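Local coordinates for substrate binding periplasmic protein (Ralstonia solanacearum, PDB 3LOP) that binds leucine and probably serves as the periplasmic substrate-binding component of a transport system, at residues 202-205 and 206-210; 229-233 and 234-238; 238-242 and 243-247; 280-284 and 285-289. All blocks are in the same frame, centred on the assembly; numbering follows the deposited sequence.

Contact 1 (202-205 and 206-210); sequences LGAT and AEPAA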
loop_
_atom_site.group_PDB
_atom_site.type_symbol
_atom_site.label_atom_id
_atom_site.label_comp_id
_atom_site.label_asym_id
_atom_site.label_seq_id
_atom_site.Cartn_x
_atom_site.Cartn_y
_atom_site.Cartn_z
ATOM N N LEU A 202 -6.719 -12.117 -5.640
ATOM C CA LEU A 202 -7.148 -11.623 -4.339
ATOM C C LEU A 202 -7.213 -10.101 -4.245
ATOM O O LEU A 202 -6.189 -9.431 -4.106
ATOM C CB LEU A 202 -6.216 -12.157 -3.245
ATOM C CG LEU A 202 -5.916 -13.660 -3.262
ATOM C CD1 LEU A 202 -4.926 -13.983 -2.151
ATOM C CD2 LEU A 202 -7.205 -14.462 -3.093
ATOM N N GLY A 203 -8.427 -9.567 -4.336
ATOM C CA GLY A 203 -8.628 -8.132 -4.211
ATOM C C GLY A 203 -9.050 -7.950 -2.771
ATOM O O GLY A 203 -10.198 -7.610 -2.475
ATOM N N ALA A 204 -8.102 -8.187 -1.871
ATOM C CA ALA A 204 -8.363 -8.131 -0.444
ATOM C C ALA A 204 -7.214 -7.563 0.367
ATOM O O ALA A 204 -6.155 -7.227 -0.165
ATOM C CB ALA A 204 -8.675 -9.533 0.049
ATOM N N THR A 205 -7.447 -7.459 1.671
ATOM C CA THR A 205 -6.441 -6.967 2.595
ATOM C C THR A 205 -5.682 -8.165 3.162
ATOM O O THR A 205 -6.065 -9.315 2.945
ATOM C CB THR A 205 -7.085 -6.147 3.726
ATOM O OG1 THR A 205 -8.138 -6.908 4.330
ATOM C CG2 THR A 205 -7.659 -4.847 3.166
ATOM N N ALA A 206 -4.609 -7.885 3.893
ATOM C CA ALA A 206 -3.745 -8.918 4.449
ATOM C C ALA A 206 -4.377 -10.092 5.192
ATOM O O ALA A 206 -4.172 -11.246 4.805
ATOM C CB ALA A 206 -2.686 -8.263 5.333
ATOM N N GLU A 207 -5.137 -9.813 6.248
ATOM C CA GLU A 207 -5.730 -10.888 7.042
ATOM C C GLU A 207 -6.704 -11.784 6.282
ATOM O O GLU A 207 -6.571 -13.007 6.314
ATOM C CB GLU A 207 -6.395 -10.327 8.302
ATOM C CG GLU A 207 -6.902 -11.417 9.239
ATOM C CD GLU A 207 -7.364 -10.882 10.582
ATOM O OE1 GLU A 207 -8.255 -10.008 10.606
ATOM O OE2 GLU A 207 -6.837 -11.343 11.616
ATOM N N PRO A 208 -7.708 -11.200 5.607
ATOM C CA PRO A 208 -8.626 -12.078 4.876
ATOM C C PRO A 208 -7.904 -12.850 3.771
ATOM O O PRO A 208 -8.222 -14.005 3.499
ATOM C CB PRO A 208 -9.688 -11.111 4.340
ATOM C CG PRO A 208 -8.984 -9.782 4.304
ATOM C CD PRO A 208 -8.173 -9.803 5.572
ATOM N N ALA A 209 -6.921 -12.214 3.142
ATOM C CA ALA A 209 -6.167 -12.883 2.088
ATOM C C ALA A 209 -5.459 -14.110 2.663
ATOM O O ALA A 209 -5.506 -15.193 2.080
ATOM C CB ALA A 209 -5.141 -11.925 1.481
ATOM N N ALA A 210 -4.809 -13.932 3.810
ATOM C CA ALA A 210 -4.087 -15.019 4.462
ATOM C C ALA A 210 -5.017 -16.158 4.864
ATOM O O ALA A 210 -4.715 -17.330 4.628
ATOM C CB ALA A 210 -3.348 -14.493 5.685
#
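At the leucine pocket, where strand 199-203 hands over to helix 206-218 in a beta-alpha-beta unit of the periplasmic binding protein fold, T205 meets P208 and A209 in the first turn of the helix. The backbone evidence is direct: A209 N donates to T205 O at 3.0 Å with an N-H...O angle of 153°, which makes T205 the N-cap residue. Its side chain gives no capping bond. OG1 instead sits between the backbone N and the carbonyl carbon of T205 (chi1 52°), a torsion that carries it over to the proline ring, with OG1 3.0 Å from P208 CG and 3.2 Å from P208 CD. P208 has no amide hydrogen to offer, which a first helical turn tolerates because its N-H groups have no carbonyl of a preceding turn to bind. Two apolar touches complete the corner: A204 CB reaches P208 CG at 4.3 Å, and the CD1 branch of L202 comes within 4.2 Å of A209 CB. Beyond the segments, T205 N is hydrogen-bonded to Y178 OH, and the T205 side chain touches both Q149 and the bound leucine. Y178 of strand 174-178 packs on A204 and P208, L147 of strand 144-149 lies against L202, and A210 faces L236 and V239 of helix 233-240.

Contact 2 (229-233 and 234-238); sequences SSIDP and GILQK. With LEU (leucine), chain B.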
loop_
_atom_site.group_PDB
_atom_site.type_symbol
_atom_site.label_atom_id
_atom_site.label_comp_id
_atom_site.label_asym_id
_atom_site.label_seq_id
_atom_site.Cartn_x
_atom_site.Cartn_y
_atom_site.Cartn_z
ATOM N N SER A 229 -1.042 -5.396 -4.172
ATOM C CA SER A 229 0.035 -4.999 -3.267
ATOM C C SER A 229 -0.475 -4.647 -1.871
ATOM O O SER A 229 0.298 -4.267 -0.989
ATOM C CB SER A 229 0.811 -3.818 -3.852
ATOM O OG SER A 229 -0.023 -2.686 -4.006
ATOM N N SER A 230 -1.784 -4.761 -1.683
ATOM C CA SER A 230 -2.391 -4.511 -0.385
ATOM C C SER A 230 -2.094 -5.732 0.486
ATOM O O SER A 230 -2.327 -5.725 1.695
ATOM C CB SER A 230 -3.903 -4.332 -0.541
ATOM O OG SER A 230 -4.465 -5.391 -1.301
ATOM N N ILE A 231 -1.577 -6.779 -0.151
ATOM C CA ILE A 231 -1.235 -8.024 0.529
ATOM C C ILE A 231 0.282 -8.222 0.569
ATOM O O ILE A 231 0.894 -8.602 -0.426
ATOM C CB ILE A 231 -1.867 -9.223 -0.197
ATOM C CG1 ILE A 231 -3.385 -9.037 -0.266
ATOM C CG2 ILE A 231 -1.507 -10.519 0.522
ATOM C CD1 ILE A 231 -4.077 -9.956 -1.251
ATOM N N ASP A 232 0.881 -7.960 1.724
ATOM C CA ASP A 232 2.323 -8.116 1.896
ATOM C C ASP A 232 2.641 -9.613 1.830
ATOM O O ASP A 232 2.176 -10.386 2.667
ATOM C CB ASP A 232 2.729 -7.547 3.257
ATOM C CG ASP A 232 4.229 -7.465 3.436
ATOM O OD1 ASP A 232 4.922 -8.450 3.108
ATOM O OD2 ASP A 232 4.710 -6.417 3.917
ATOM N N PRO A 233 3.436 -10.044 0.835
ATOM C CA PRO A 233 3.764 -11.471 0.729
ATOM C C PRO A 233 4.494 -12.035 1.943
ATOM O O PRO A 233 4.430 -13.237 2.213
ATOM C CB PRO A 233 4.598 -11.541 -0.550
ATOM C CG PRO A 233 5.262 -10.203 -0.587
ATOM C CD PRO A 233 4.144 -9.264 -0.196
ATOM N N GLY A 234 5.189 -11.167 2.669
ATOM C CA GLY A 234 5.906 -11.603 3.852
ATOM C C GLY A 234 4.913 -11.998 4.923
ATOM O O GLY A 234 5.042 -13.046 5.555
ATOM N N ILE A 235 3.911 -11.151 5.122
ATOM C CA ILE A 235 2.872 -11.406 6.110
ATOM C C ILE A 235 2.028 -12.598 5.672
ATOM O O ILE A 235 1.658 -13.450 6.482
ATOM C CB ILE A 235 1.939 -10.190 6.261
ATOM C CG1 ILE A 235 2.752 -8.951 6.639
ATOM C CG2 ILE A 235 0.874 -10.480 7.307
ATOM C CD1 ILE A 235 1.927 -7.682 6.723
ATOM N N LEU A 236 1.731 -12.657 4.379
ATOM C CA LEU A 236 0.920 -13.733 3.829
ATOM C C LEU A 236 1.494 -15.117 4.122
ATOM O O LEU A 236 0.788 -15.995 4.616
ATOM C CB LEU A 236 0.757 -13.547 2.316
ATOM C CG LEU A 236 -0.120 -14.558 1.570
ATOM C CD1 LEU A 236 -1.540 -14.507 2.105
ATOM C CD2 LEU A 236 -0.115 -14.243 0.082
ATOM N N GLN A 237 2.773 -15.315 3.828
ATOM C CA GLN A 237 3.376 -16.621 4.065
ATOM C C GLN A 237 3.487 -16.944 5.553
ATOM O O GLN A 237 3.414 -18.105 5.947
ATOM C CB GLN A 237 4.745 -16.718 3.380
ATOM C CG GLN A 237 5.828 -15.821 3.935
ATOM C CD GLN A 237 7.104 -15.907 3.115
ATOM O OE1 GLN A 237 7.242 -15.244 2.087
ATOM N NE2 GLN A 237 8.034 -16.742 3.557
ATOM N N LYS A 238 3.643 -15.917 6.381
ATOM C CA LYS A 238 3.745 -16.122 7.823
ATOM C C LYS A 238 2.425 -16.617 8.411
ATOM O O LYS A 238 2.390 -17.600 9.154
ATOM C CB LYS A 238 4.151 -14.816 8.514
ATOM C CG LYS A 238 3.958 -14.817 10.029
ATOM C CD LYS A 238 4.804 -15.879 10.715
ATOM C CE LYS A 238 6.288 -15.606 10.545
ATOM N NZ LYS A 238 7.124 -16.617 11.248
HETATM N N LEU B . -5.058 0.330 1.814
HETATM C CA LEU B . -5.516 -1.062 2.081
HETATM C C LEU B . -4.335 -1.936 2.455
HETATM O O LEU B . -4.575 -2.985 3.083
HETATM C CB LEU B . -6.187 -1.616 0.836
HETATM C CG LEU B . -7.167 -0.548 0.365
HETATM C CD1 LEU B . -7.174 -0.462 -1.096
HETATM C CD2 LEU B . -8.516 -0.833 0.890
HETATM O OXT LEU B . -3.191 -1.559 2.110
#
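D232 meets G234 and I235 at the start of helix 233-240, where it is the N-cap residue that turns the loop leaving the leucine pocket into a helix. Its CB lies 3.6 Å from I235 CD1, a carbon of a side chain that crosses that of D232 at about a right angle. Next along the chain, CG faces I235 CG1. At the tip the two oxygens part company. OD1 accepts from G234 N at 2.8 Å, the capping bond, with an N-H...O angle of 141° and the donor nearly in line with the C-O bond; OD2 accepts from R285 N, at the start of another helix. One carboxylate thus serves two helix starts, and the nearby amide N-H groups would be expected to favour its negative charge. What swings it into place is chi1 of -171°, with CG anti to the backbone N. The helix proper opens with L236 N donating to D232 O at 2.9 Å (162°), followed by Q237 N to P233 O, whose donor stands above the carbonyl plane.

On the side toward helix 206-218, I231 and L236 pack together, and both also touch Y248. Earlier in the loop, S230 belongs to the ligand pocket: its OG is hydrogen-bonded to A204 O, which leaves the methylene to face the ligand, S230 CB lying 3.8 Å from CB of the bound leucine.

Contact 3 (238-242 and 243-247); sequences KVAGL and DAVRG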
loop_
_atom_site.group_PDB
_atom_site.type_symbol
_atom_site.label_atom_id
_atom_site.label_comp_id
_atom_site.label_asym_id
_atom_site.label_seq_id
_atom_site.Cartn_x
_atom_site.Cartn_y
_atom_site.Cartn_z
ATOM N N LYS A 238 3.643 -15.917 6.381
ATOM C CA LYS A 238 3.745 -16.122 7.823
ATOM C C LYS A 238 2.425 -16.617 8.411
ATOM O O LYS A 238 2.390 -17.600 9.154
ATOM C CB LYS A 238 4.151 -14.816 8.514
ATOM C CG LYS A 238 3.958 -14.817 10.029
ATOM C CD LYS A 238 4.804 -15.879 10.715
ATOM C CE LYS A 238 6.288 -15.606 10.545
ATOM N NZ LYS A 238 7.124 -16.617 11.248
ATOM N N VAL A 239 1.340 -15.937 8.063
ATOM C CA VAL A 239 0.021 -16.285 8.572
ATOM C C VAL A 239 -0.626 -17.492 7.893
ATOM O O VAL A 239 -1.183 -18.358 8.564
ATOM C CB VAL A 239 -0.933 -15.076 8.465
ATOM C CG1 VAL A 239 -2.307 -15.435 9.010
ATOM C CG2 VAL A 239 -0.349 -13.895 9.231
ATOM N N ALA A 240 -0.550 -17.555 6.568
ATOM C CA ALA A 240 -1.157 -18.660 5.832
ATOM C C ALA A 240 -0.276 -19.904 5.761
ATOM O O ALA A 240 -0.774 -21.011 5.548
ATOM C CB ALA A 240 -1.523 -18.209 4.424
ATOM N N GLY A 241 1.027 -19.719 5.936
ATOM C CA GLY A 241 1.945 -20.841 5.872
ATOM C C GLY A 241 2.539 -20.981 4.486
ATOM O O GLY A 241 1.826 -20.891 3.483
ATOM N N LEU A 242 3.846 -21.211 4.429
ATOM C CA LEU A 242 4.544 -21.356 3.158
ATOM C C LEU A 242 3.975 -22.475 2.281
ATOM O O LEU A 242 3.969 -22.360 1.058
ATOM C CB LEU A 242 6.036 -21.592 3.411
ATOM C CG LEU A 242 6.951 -21.524 2.188
ATOM C CD1 LEU A 242 6.784 -20.178 1.485
ATOM C CD2 LEU A 242 8.389 -21.720 2.630
ATOM N N ASP A 243 3.495 -23.555 2.893
ATOM C CA ASP A 243 2.936 -24.652 2.106
ATOM C C ASP A 243 1.796 -24.181 1.207
ATOM O O ASP A 243 1.621 -24.684 0.097
ATOM C CB ASP A 243 2.417 -25.778 3.009
ATOM C CG ASP A 243 3.533 -26.585 3.647
ATOM O OD1 ASP A 243 4.692 -26.480 3.196
ATOM O OD2 ASP A 243 3.240 -27.347 4.593
ATOM N N ALA A 244 1.018 -23.217 1.688
ATOM C CA ALA A 244 -0.107 -22.706 0.916
ATOM C C ALA A 244 0.278 -21.503 0.067
ATOM O O ALA A 244 -0.344 -21.243 -0.961
ATOM C CB ALA A 244 -1.257 -22.327 1.855
ATOM N N VAL A 245 1.323 -20.798 0.485
ATOM C CA VAL A 245 1.751 -19.583 -0.200
ATOM C C VAL A 245 2.843 -19.683 -1.265
ATOM O O VAL A 245 2.890 -18.847 -2.163
ATOM C CB VAL A 245 2.156 -18.507 0.845
ATOM C CG1 VAL A 245 2.611 -17.234 0.158
ATOM C CG2 VAL A 245 0.964 -18.207 1.750
ATOM N N ARG A 246 3.724 -20.679 -1.192
ATOM C CA ARG A 246 4.767 -20.763 -2.213
ATOM C C ARG A 246 4.135 -20.768 -3.608
ATOM O O ARG A 246 3.148 -21.468 -3.855
ATOM C CB ARG A 246 5.661 -22.002 -2.005
ATOM C CG ARG A 246 4.961 -23.355 -1.973
ATOM C CD ARG A 246 5.990 -24.495 -1.971
ATOM N NE ARG A 246 6.913 -24.432 -0.836
ATOM C CZ ARG A 246 6.742 -25.085 0.311
ATOM N NH1 ARG A 246 5.684 -25.865 0.484
ATOM N NH2 ARG A 246 7.629 -24.954 1.293
ATOM N N GLY A 247 4.686 -19.949 -4.501
ATOM C CA GLY A 247 4.169 -19.859 -5.856
ATOM C C GLY A 247 3.279 -18.649 -6.092
ATOM O O GLY A 247 2.987 -18.302 -7.238
#
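G241 O and L242 O accept the amides of A244, V245 and R246, in and just after the short helix 242-245, which follows helix 233-240 after a single-residue break at G241. That residue ends one helix and N-caps the next. Its phi of 95° would press a side chain against the carbonyl O of A240, a clash that glycine avoids. G241 O accepts twice: from A244 N at 3.0 Å, with the donor well above the carbonyl plane, and from V245 N at 3.0 Å, lying in that plane. R246 N then closes the turn on L242 O at 2.8 Å with a nearly straight N-H...O angle of 165°, whereas the bond from V245 N to L242 O is weak.

Across the break, A240 CB meets the CG2 branch of V245 at 3.7 Å. V245 also touches L236 and Q237, and A244 touches V213 and R217, so the short helix is seated against helices 233-240 and 206-218. On the outer side R246 crosses L242 at about a right angle, and its guanidinium has L242 CG over one face. Its chain bends at chi3 (59°), and NE is hydrogen-bonded to P350 O. L242 CD2 lies 3.6 Å from R246 NH2, which is hydrogen-bonded outside the two segments. The remaining nitrogen forms a salt bridge with the helix's own D243: R246 NH1 to D243 OD1, 3.0 Å, on the anti side of the carboxylate.

Contact 4 (280-284 and 285-289); sequences VDLSF and RAVEG. With LEU (leucine), chain B.
OXT of the bound leucine is gripped by two nitrogens of R285: NH1 at 2.9 Å and NH2 at 3.0 Å from OXT. The carboxylate carbon of the ligand lies in the guanidinium plane at its edge, so both N-H groups converge on a single oxygen. A second carboxylate holds another part of the same group. R285 NE donates to E288 OE1 at 2.7 Å, a salt bridge that meets OE1 on the syn side but 33° out of the carboxylate plane; the added bond from NH2 is weak. With E288 one helical turn further on, the guanidinium is fixed in rotation between protein and ligand, and E288 acts as a second-shell residue positioning R285. Bends at chi2 (-38°) and chi3 fold the arginine chain back toward this glutamate.

R285 stands in the first turn of helix 284-303, part of the binding-protein fold around the ligand cleft. S283 is the N-cap: S283 OG accepts from A286 N at 3.1 Å, and S283 O accepts from V287 N at 2.9 Å. E288 N follows by donating to F284 O. The serine oxygen also lies 3.3 Å from A286 CB. On the flank of the turn, L282 and V287 run side by side in the same direction, L282 CD1 meeting V287 CG2, with L282 resting on F268 and N269 of helix 263-275 and V287 on I265. F284 packs beside D232, N256 and P257.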
loop_
_atom_site.group_PDB
_atom_site.type_symbol
_atom_site.label_atom_id
_atom_site.label_comp_id
_atom_site.label_asym_id
_atom_site.label_seq_id
_atom_site.Cartn_x
_atom_site.Cartn_y
_atom_site.Cartn_z
ATOM N N VAL A 280 11.016 -2.847 14.930
ATOM C CA VAL A 280 10.672 -2.698 13.518
ATOM C C VAL A 280 11.250 -3.799 12.637
ATOM O O VAL A 280 12.458 -4.031 12.624
ATOM C CB VAL A 280 11.157 -1.337 12.971
ATOM C CG1 VAL A 280 10.757 -1.188 11.509
ATOM C CG2 VAL A 280 10.571 -0.207 13.801
ATOM N N ASP A 281 10.377 -4.474 11.896
ATOM C CA ASP A 281 10.809 -5.537 10.998
ATOM C C ASP A 281 10.759 -5.067 9.550
ATOM O O ASP A 281 9.852 -4.334 9.152
ATOM C CB ASP A 281 9.921 -6.775 11.152
ATOM C CG ASP A 281 10.127 -7.480 12.478
ATOM O OD1 ASP A 281 11.289 -7.792 12.814
ATOM O OD2 ASP A 281 9.126 -7.732 13.180
ATOM N N LEU A 282 11.745 -5.484 8.767
ATOM C CA LEU A 282 11.799 -5.132 7.357
ATOM C C LEU A 282 10.657 -5.872 6.663
ATOM O O LEU A 282 10.527 -7.088 6.802
ATOM C CB LEU A 282 13.143 -5.565 6.767
ATOM C CG LEU A 282 13.353 -5.441 5.256
ATOM C CD1 LEU A 282 13.252 -3.983 4.829
ATOM C CD2 LEU A 282 14.720 -6.012 4.896
ATOM N N SER A 283 9.823 -5.136 5.935
ATOM C CA SER A 283 8.698 -5.730 5.218
ATOM C C SER A 283 8.285 -4.794 4.099
ATOM O O SER A 283 8.689 -3.633 4.074
ATOM C CB SER A 283 7.502 -5.930 6.152
ATOM O OG SER A 283 6.931 -4.682 6.513
ATOM N N PHE A 284 7.469 -5.296 3.180
ATOM C CA PHE A 284 7.010 -4.470 2.076
ATOM C C PHE A 284 6.270 -3.224 2.558
ATOM O O PHE A 284 6.569 -2.117 2.110
ATOM C CB PHE A 284 6.110 -5.282 1.137
ATOM C CG PHE A 284 6.848 -5.916 -0.012
ATOM C CD1 PHE A 284 7.270 -5.148 -1.096
ATOM C CD2 PHE A 284 7.132 -7.279 -0.006
ATOM C CE1 PHE A 284 7.966 -5.729 -2.159
ATOM C CE2 PHE A 284 7.827 -7.871 -1.064
ATOM C CZ PHE A 284 8.244 -7.093 -2.141
ATOM N N ARG A 285 5.321 -3.385 3.477
ATOM C CA ARG A 285 4.572 -2.228 3.953
ATOM C C ARG A 285 5.432 -1.271 4.778
ATOM O O ARG A 285 5.191 -0.066 4.771
ATOM C CB ARG A 285 3.331 -2.662 4.749
ATOM C CG ARG A 285 2.382 -3.619 4.002
ATOM C CD ARG A 285 2.228 -3.300 2.510
ATOM N NE ARG A 285 1.533 -2.045 2.217
ATOM C CZ ARG A 285 0.210 -1.879 2.233
ATOM N NH1 ARG A 285 -0.599 -2.889 2.539
ATOM N NH2 ARG A 285 -0.308 -0.700 1.907
ATOM N N ALA A 286 6.440 -1.785 5.478
ATOM C CA ALA A 286 7.305 -0.906 6.259
ATOM C C ALA A 286 8.143 -0.076 5.288
ATOM O O ALA A 286 8.410 1.106 5.523
ATOM C CB ALA A 286 8.206 -1.724 7.180
ATOM N N VAL A 287 8.562 -0.699 4.191
ATOM C CA VAL A 287 9.338 0.013 3.184
ATOM C C VAL A 287 8.465 1.093 2.550
ATOM O O VAL A 287 8.942 2.188 2.259
ATOM C CB VAL A 287 9.870 -0.957 2.104
ATOM C CG1 VAL A 287 10.413 -0.183 0.901
ATOM C CG2 VAL A 287 10.975 -1.817 2.704
ATOM N N GLU A 288 7.183 0.787 2.353
ATOM C CA GLU A 288 6.251 1.749 1.773
ATOM C C GLU A 288 6.165 2.988 2.671
ATOM O O GLU A 288 6.151 4.116 2.187
ATOM C CB GLU A 288 4.862 1.117 1.617
ATOM C CG GLU A 288 3.884 1.962 0.813
ATOM C CD GLU A 288 2.532 1.288 0.628
ATOM O OE1 GLU A 288 2.464 0.043 0.717
ATOM O OE2 GLU A 288 1.540 2.005 0.377
ATOM N N GLY A 289 6.120 2.772 3.983
ATOM C CA GLY A 289 6.049 3.890 4.911
ATOM C C GLY A 289 7.339 4.693 4.921
ATOM O O GLY A 289 7.320 5.925 5.000
HETATM N N LEU B . -5.058 0.330 1.814
HETATM C CA LEU B . -5.516 -1.062 2.081
HETATM C C LEU B . -4.335 -1.936 2.455
HETATM O O LEU B . -4.575 -2.985 3.083
HETATM C CB LEU B . -6.187 -1.616 0.836
HETATM C CG LEU B . -7.167 -0.548 0.365
HETATM C CD1 LEU B . -7.174 -0.462 -1.096
HETATM C CD2 LEU B . -8.516 -0.833 0.890
HETATM O OXT LEU B . -3.191 -1.559 2.110
#

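All four contacts are local turns that follow one another along the chain; none nests within or crosses another, though contacts 2 and 3 share K238. Contact 1 turns strand 199-203 into helix 206-218. After strand 224-227, contact 2 starts helix 233-240 and returns to contact 1, where I231 packs on A209 and its CG1 lies against A204 O. Contact 3 ends that helix and sets A240 CB against A210 O of contact 1. Much later, contact 4 opens helix 284-303 and meets contact 2 where F284 lies on P233. Contacts 1, 2 and 4 all supply residues that touch the bound leucine, whereas contact 3 lies farther out.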